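Local coordinates for epidermin modifying enzyme EPID (Staphylococcus epidermidis, PDB 1G63), which catalyses the FMN-dependent oxidative decarboxylation of the C-terminal cysteine residue of the epidermin precursor, leaving a carbon–carbon double bond, at residues B[64-67]-B[68-71]; B[35-38]-B[39-42]; B[45-48]-B[49-52]. One frame throughout, in Å; residues are numbered along the deposited sequence.

In the fold
Following the chain from the N terminus, contact 2 comes first, where strand 32-36 of the parallel sheet ends and turns into a 3-10 segment. Contact 3 follows as a 3-10 turn within the connection from strand 32-36 to strand 56-57, joining strand 32-36 to helix 18-25, and contact 1 lies beyond strand 56-57, at the start of helix 67-72. The three are local and in series, none nesting in or crossing another, and none closes a long loop. Contacts 2 and 3 touch: Phe36 packs on Thr46 and Leu49. Contact 1 stands apart. Contacts 1 and 2 meet different FMN molecules, both bound between subunits, and Leu51 of contact 3 also touches an FMN.

Contact 1. Residues B[64-67]-B[68-71]. With FMN (flavin mononucleotide), chain M.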
# COMPACT_ATOMS: atom_id res chain seq x y z
N LEU B 64 15.42 -11.48 13.97
CA LEU B 64 16.62 -12.26 14.28
C LEU B 64 17.01 -12.25 15.76
O LEU B 64 18.19 -12.31 16.10
CB LEU B 64 17.81 -11.77 13.44
CG LEU B 64 17.76 -11.95 11.92
CD1 LEU B 64 17.35 -13.36 11.57
CD2 LEU B 64 16.77 -10.96 11.30
N LEU B 65 16.01 -12.21 16.64
CA LEU B 65 16.24 -12.21 18.08
C LEU B 65 16.90 -13.54 18.48
O LEU B 65 16.50 -14.61 18.01
CB LEU B 65 14.90 -12.03 18.79
CG LEU B 65 14.72 -10.93 19.84
CD1 LEU B 65 15.69 -9.78 19.61
CD2 LEU B 65 13.28 -10.45 19.79
N ASN B 66 17.92 -13.47 19.34
CA ASN B 66 18.63 -14.67 19.80
C ASN B 66 17.91 -15.38 20.95
O ASN B 66 18.04 -15.00 22.11
CB ASN B 66 20.03 -14.28 20.27
CG ASN B 66 20.92 -15.48 20.49
OD1 ASN B 66 20.49 -16.50 21.03
ND2 ASN B 66 22.18 -15.36 20.08
N HIS B 67 17.16 -16.43 20.61
CA HIS B 67 16.40 -17.18 21.61
C HIS B 67 17.27 -17.86 22.67
O HIS B 67 16.83 -18.06 23.81
CB HIS B 67 15.52 -18.23 20.91
CG HIS B 67 16.29 -19.17 20.05
ND1 HIS B 67 16.70 -20.42 20.48
CD2 HIS B 67 16.78 -19.03 18.79
CE1 HIS B 67 17.41 -21.00 19.53
NE2 HIS B 67 17.47 -20.18 18.49
N ILE B 68 18.50 -18.22 22.30
CA ILE B 68 19.41 -18.85 23.25
C ILE B 68 19.78 -17.87 24.35
O ILE B 68 19.77 -18.21 25.53
CB ILE B 68 20.68 -19.34 22.54
CG1 ILE B 68 20.30 -20.42 21.52
CG2 ILE B 68 21.67 -19.88 23.55
CD1 ILE B 68 21.36 -20.66 20.48
N ASN B 69 20.10 -16.64 23.96
CA ASN B 69 20.44 -15.60 24.92
C ASN B 69 19.24 -15.28 25.79
O ASN B 69 19.39 -15.04 26.99
CB ASN B 69 20.90 -14.34 24.19
CG ASN B 69 22.28 -14.50 23.58
OD1 ASN B 69 22.72 -13.65 22.79
ND2 ASN B 69 22.98 -15.58 23.94
N ILE B 70 18.05 -15.25 25.19
CA ILE B 70 16.85 -14.97 25.95
C ILE B 70 16.70 -15.99 27.08
O ILE B 70 16.41 -15.64 28.21
CB ILE B 70 15.59 -15.00 25.03
CG1 ILE B 70 15.66 -13.83 24.05
CG2 ILE B 70 14.32 -14.92 25.87
CD1 ILE B 70 14.52 -13.78 23.04
N VAL B 71 16.93 -17.26 26.76
CA VAL B 71 16.82 -18.32 27.74
C VAL B 71 17.89 -18.24 28.83
O VAL B 71 17.59 -18.42 30.01
CB VAL B 71 16.88 -19.71 27.05
CG1 VAL B 71 17.01 -20.82 28.09
CG2 VAL B 71 15.61 -19.91 26.20
N1 FMN M . 16.74 -23.19 14.94
C2 FMN M . 17.42 -24.37 14.74
O2 FMN M . 16.93 -25.46 14.81
N3 FMN M . 18.81 -24.30 14.42
C4 FMN M . 19.54 -23.17 14.31
O4 FMN M . 20.75 -23.24 14.07
C4A FMN M . 18.82 -21.91 14.56
N5 FMN M . 19.43 -20.74 14.43
C5A FMN M . 18.70 -19.59 14.51
C6 FMN M . 19.35 -18.31 14.26
C7 FMN M . 18.71 -17.10 14.45
C7M FMN M . 19.42 -15.77 14.17
C8 FMN M . 17.25 -17.10 14.68
C8M FMN M . 16.48 -15.81 14.75
C9 FMN M . 16.63 -18.32 14.94
C9A FMN M . 17.29 -19.56 14.87
N10 FMN M . 16.69 -20.83 15.10
C10 FMN M . 17.37 -22.02 14.86
C1' FMN M . 15.25 -20.91 15.43
C2' FMN M . 14.43 -21.15 14.15
O2' FMN M . 14.61 -20.15 13.13
C3' FMN M . 12.95 -21.22 14.48
O3' FMN M . 12.71 -22.34 15.38
C4' FMN M . 12.00 -21.35 13.29
O4' FMN M . 10.63 -21.22 13.72
C5' FMN M . 12.16 -22.64 12.49
O5' FMN M . 11.32 -22.61 11.33
P FMN M . 11.48 -23.60 10.11
O1P FMN M . 11.39 -24.97 10.66
O2P FMN M . 12.78 -23.33 9.42
O3P FMN M . 10.27 -23.25 9.16
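Ile70 N donates to Asn66 O at 3.1 Å and Val71 N donates to His67 O, two i to i+4 bonds that start the first alpha-helical turn of 67-72. Asn66 is the N-cap. Its OD1 accepts from Asn69 N at 3.0 Å in a fairly straight bond, 162° at the hydrogen, although the N-H arrives from above the amide plane and not along a lone pair. Having CG anti to the backbone N (chi1 -168°) is what carries this amide forward over the helix end. There it lies nearly flat on the amide of Asn69: the two planes are 14° apart, and Asn66 ND2 sits 3.2 Å from Asn69 OD1 in a stack, without a hydrogen bond. Leu65 and Ile70 meet beside the turn, with Leu65 CG 4.3 Å from Ile70 CD1, and both also lean on Tyr57 of strand 56-57. The turn opens the helix that crosses over from strand 56-57 to strand 76-82 in this Rossmann-like flavoprotein fold, and it delivers the active-site residue His67 to an FMN held largely by a second subunit. The first torsion of His67 sets CG between the backbone N and the carbonyl carbon, and the imidazole stands off the helix toward the flavin, bringing His67 NE2 to 3.5 Å from FMN N10. Ile68 crosses the imidazole at an angle, its CG1 3.6 Å from His67 CE1, while His67 ND1 has a weak hydrogen bond to Thr105 OG1 on helix 98-105. Ahead of the helix, Leu64 and Leu65 meet the dimethylbenzene end of the flavin: Leu65 O is 3.5 Å from FMN C8M, and Leu64 CD1 lies about equally far from the methyls C7M and C8M. Met120 of the second subunit packs against His67, and Asn117 of that subunit against Ile68.

Contact 2. Residues B[35-38]-B[39-42]; sequences LFSP and SSKN. With FMN (flavin mononucleotide), chain N.
Ser37 O and Ser40 make the tight part of this turn, where the end of strand 32-36 runs into a 3-10 segment. Ser40 OG donates to Ser37 O at 2.5 Å, in the carbonyl plane and on a lone pair. Ser40 N reaches the same oxygen at 3.0 Å from well above that plane, so the residue grips one carbonyl twice. With chi1 of 56°, the hydroxyl is folded back over the turn, and it also lies 3.3 Å from Phe36 CB, near the plane of the phenyl ring at its edge. The Pro38 side is looser and more open to solvent. There Lys41 N closes the next 3-10 turn on Pro38 O at 3.2 Å, and the extended lysine chain runs on past this oxygen to a long, weak ion pair with Asp58. On the ligand side, Ser37 OG donates to the phosphate oxygen O2P of FMN at 2.9 Å and itself accepts a weak bond from Ser40 N. A hydroxyl that receives an N-H in this way may be somewhat better polarised to donate to the phosphate, which is consistent with the turn helping to orient Ser37 toward it.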
# COMPACT_ATOMS: atom_id res chain seq x y z
N LEU B 35 7.13 -11.90 26.35
CA LEU B 35 7.20 -12.32 24.96
C LEU B 35 5.81 -12.86 24.59
O LEU B 35 5.26 -13.69 25.31
CB LEU B 35 8.26 -13.43 24.83
CG LEU B 35 8.78 -13.87 23.46
CD1 LEU B 35 9.79 -15.01 23.65
CD2 LEU B 35 7.64 -14.33 22.59
N PHE B 36 5.24 -12.39 23.49
CA PHE B 36 3.90 -12.83 23.08
C PHE B 36 3.87 -13.74 21.86
O PHE B 36 4.79 -13.75 21.04
CB PHE B 36 3.00 -11.63 22.78
CG PHE B 36 2.68 -10.77 23.97
CD1 PHE B 36 3.54 -9.74 24.35
CD2 PHE B 36 1.52 -10.98 24.72
CE1 PHE B 36 3.24 -8.92 25.46
CE2 PHE B 36 1.21 -10.17 25.82
CZ PHE B 36 2.07 -9.14 26.19
N SER B 37 2.80 -14.52 21.75
CA SER B 37 2.62 -15.38 20.60
C SER B 37 1.96 -14.48 19.54
O SER B 37 1.23 -13.55 19.87
CB SER B 37 1.69 -16.55 20.94
OG SER B 37 0.34 -16.13 21.06
N PRO B 38 2.22 -14.74 18.25
CA PRO B 38 1.62 -13.92 17.19
C PRO B 38 0.11 -13.69 17.36
O PRO B 38 -0.38 -12.57 17.22
CB PRO B 38 1.94 -14.71 15.93
CG PRO B 38 3.28 -15.29 16.26
CD PRO B 38 3.10 -15.77 17.69
N SER B 39 -0.62 -14.75 17.68
CA SER B 39 -2.06 -14.65 17.84
C SER B 39 -2.53 -13.80 19.01
O SER B 39 -3.62 -13.22 18.97
CB SER B 39 -2.69 -16.04 17.96
OG SER B 39 -2.51 -16.77 16.77
N SER B 40 -1.74 -13.73 20.07
CA SER B 40 -2.16 -12.95 21.22
C SER B 40 -2.23 -11.46 20.89
O SER B 40 -2.87 -10.68 21.59
CB SER B 40 -1.22 -13.22 22.42
OG SER B 40 0.12 -12.97 22.09
N LYS B 41 -1.59 -11.06 19.80
CA LYS B 41 -1.59 -9.66 19.39
C LYS B 41 -2.95 -9.21 18.86
O LYS B 41 -3.17 -8.02 18.61
CB LYS B 41 -0.49 -9.44 18.35
CG LYS B 41 0.89 -9.80 18.91
CD LYS B 41 2.00 -9.80 17.87
CE LYS B 41 3.33 -10.26 18.50
NZ LYS B 41 4.43 -10.39 17.50
N ASN B 42 -3.88 -10.15 18.71
CA ASN B 42 -5.23 -9.84 18.26
C ASN B 42 -6.10 -9.53 19.47
O ASN B 42 -7.27 -9.17 19.31
CB ASN B 42 -5.86 -11.02 17.54
CG ASN B 42 -5.20 -11.33 16.22
OD1 ASN B 42 -5.38 -12.41 15.67
ND2 ASN B 42 -4.42 -10.38 15.70
N1 FMN N . -7.44 -20.84 23.56
C2 FMN N . -7.04 -21.29 24.79
O2 FMN N . -6.31 -22.22 24.96
N3 FMN N . -7.54 -20.63 25.96
C4 FMN N . -8.39 -19.57 25.96
O4 FMN N . -8.78 -19.08 27.03
C4A FMN N . -8.83 -19.11 24.64
N5 FMN N . -9.62 -18.05 24.52
C5A FMN N . -9.88 -17.53 23.28
C6 FMN N . -10.66 -16.30 23.15
C7 FMN N . -11.07 -15.80 21.95
C7M FMN N . -11.88 -14.50 21.85
C8 FMN N . -10.51 -16.38 20.71
C8M FMN N . -10.81 -15.79 19.36
C9 FMN N . -9.78 -17.56 20.81
C9A FMN N . -9.45 -18.16 22.04
N10 FMN N . -8.69 -19.37 22.20
C10 FMN N . -8.27 -19.81 23.45
C1' FMN N . -8.19 -20.06 21.01
C2' FMN N . -6.73 -19.61 20.72
O2' FMN N . -6.58 -18.20 20.53
C3' FMN N . -6.20 -20.33 19.49
O3' FMN N . -6.16 -21.77 19.75
C4' FMN N . -4.82 -19.88 19.01
O4' FMN N . -4.50 -20.48 17.73
C5' FMN N . -3.69 -20.14 19.99
O5' FMN N . -2.46 -19.58 19.51
P FMN N . -1.17 -19.38 20.42
O1P FMN N . -0.83 -20.73 20.99
O2P FMN N . -1.49 -18.36 21.44
O3P FMN N . -0.08 -18.86 19.43

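Contact 3. Residues B[45-48]-B[49-52]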
# COMPACT_ATOMS: atom_id res chain seq x y z
N ASN B 45 -2.83 -4.63 22.69
CA ASN B 45 -1.77 -3.85 22.07
C ASN B 45 -0.57 -4.19 22.94
O ASN B 45 -0.43 -3.68 24.05
CB ASN B 45 -2.09 -2.36 22.15
CG ASN B 45 -1.08 -1.52 21.40
OD1 ASN B 45 0.13 -1.67 21.60
ND2 ASN B 45 -1.57 -0.63 20.55
N THR B 46 0.29 -5.08 22.44
CA THR B 46 1.46 -5.51 23.19
C THR B 46 2.46 -4.43 23.55
O THR B 46 3.18 -4.57 24.53
CB THR B 46 2.21 -6.64 22.44
OG1 THR B 46 2.66 -6.17 21.16
CG2 THR B 46 1.29 -7.85 22.24
N ASP B 47 2.52 -3.34 22.78
CA ASP B 47 3.46 -2.27 23.07
C ASP B 47 3.21 -1.62 24.43
O ASP B 47 4.13 -1.09 25.04
CB ASP B 47 3.45 -1.20 21.97
CG ASP B 47 4.36 -1.56 20.81
OD1 ASP B 47 5.58 -1.71 21.05
OD2 ASP B 47 3.88 -1.68 19.66
N VAL B 48 1.96 -1.68 24.89
CA VAL B 48 1.59 -1.10 26.18
C VAL B 48 2.35 -1.77 27.32
O VAL B 48 2.67 -1.13 28.32
CB VAL B 48 0.08 -1.24 26.45
CG1 VAL B 48 -0.24 -0.93 27.89
CG2 VAL B 48 -0.67 -0.28 25.55
N LEU B 49 2.63 -3.06 27.17
CA LEU B 49 3.35 -3.79 28.19
C LEU B 49 4.76 -3.22 28.42
O LEU B 49 5.38 -3.51 29.45
CB LEU B 49 3.43 -5.28 27.85
CG LEU B 49 2.16 -6.11 28.10
CD1 LEU B 49 1.64 -5.81 29.49
CD2 LEU B 49 1.09 -5.77 27.09
N LYS B 50 5.26 -2.43 27.48
CA LYS B 50 6.58 -1.83 27.64
C LYS B 50 6.57 -0.89 28.84
O LYS B 50 7.61 -0.58 29.41
CB LYS B 50 6.98 -1.01 26.40
CG LYS B 50 7.51 -1.81 25.23
CD LYS B 50 7.80 -0.88 24.07
CE LYS B 50 8.35 -1.62 22.86
NZ LYS B 50 8.60 -0.68 21.72
N LEU B 51 5.37 -0.45 29.22
CA LEU B 51 5.22 0.46 30.35
C LEU B 51 5.28 -0.23 31.71
O LEU B 51 5.44 0.42 32.74
CB LEU B 51 3.90 1.22 30.23
CG LEU B 51 3.76 2.07 28.96
CD1 LEU B 51 2.34 2.56 28.82
CD2 LEU B 51 4.74 3.23 29.00
N PHE B 52 5.15 -1.55 31.72
CA PHE B 52 5.18 -2.30 32.97
C PHE B 52 6.36 -3.26 33.04
O PHE B 52 6.90 -3.49 34.11
CB PHE B 52 3.88 -3.08 33.17
CG PHE B 52 2.64 -2.25 33.02
CD1 PHE B 52 2.11 -1.99 31.76
CD2 PHE B 52 2.01 -1.72 34.14
CE1 PHE B 52 0.97 -1.21 31.61
CE2 PHE B 52 0.86 -0.94 34.00
CZ PHE B 52 0.34 -0.68 32.73
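Leu51 N binds Val48 O at 2.9 Å, and Lys50 N binds Asp47 O at 3.0 Å. With Leu49 N on Thr46 O, these make three successive i to i+3 bonds, the pattern of a 3-10 helix. All three donors stand well above the planes of the carbonyls they reach; the Leu51 bond is the straightest, at 160°. Val48 N on Asn45 O and Phe52 N on Leu49 O extend the same pattern at the two ends, and Asn45 OD1 adds a weak bond from Asp47 N. Outside the backbone, Asp47 and Lys50 lie side by side and point the same way. The lysine chain is extended and passes along the Asp47 carbonyl, bringing Lys50 NZ to 3.3 Å from Asp47 OD1 in a weak, salt-bridging hydrogen bond. The apolar contacts lie away from this pair. Phe52 runs alongside Val48, whose CG1 meets the ring in plane at the edge, 3.9 Å from Phe52 CE1. The carbonyl of Val48 comes to that edge too, its O 3.6 Å from Phe52 CD1. Leu51 adds a lighter touch, with CD1 4.4 Å from Val48 CG1. Leu49 bends back instead over the start of the turn: its CG is anti to the carbonyl carbon (chi1 -77°), and Leu49 CD2 rests 3.5 Å from Thr46 O. Beyond the turn, Leu51 touches a bound FMN, and also Ile13 of a neighbouring subunit; Val48 packs on Asn42 of that same subunit. Within its own chain, the turn lies in the connection from strand 32-36 to strand 56-57, where Leu49 packs on both Phe36 of strand 32-36 and Ile18, Asn19 and Ile22 of helix 18-25, and Phe52 also leans on Ile22.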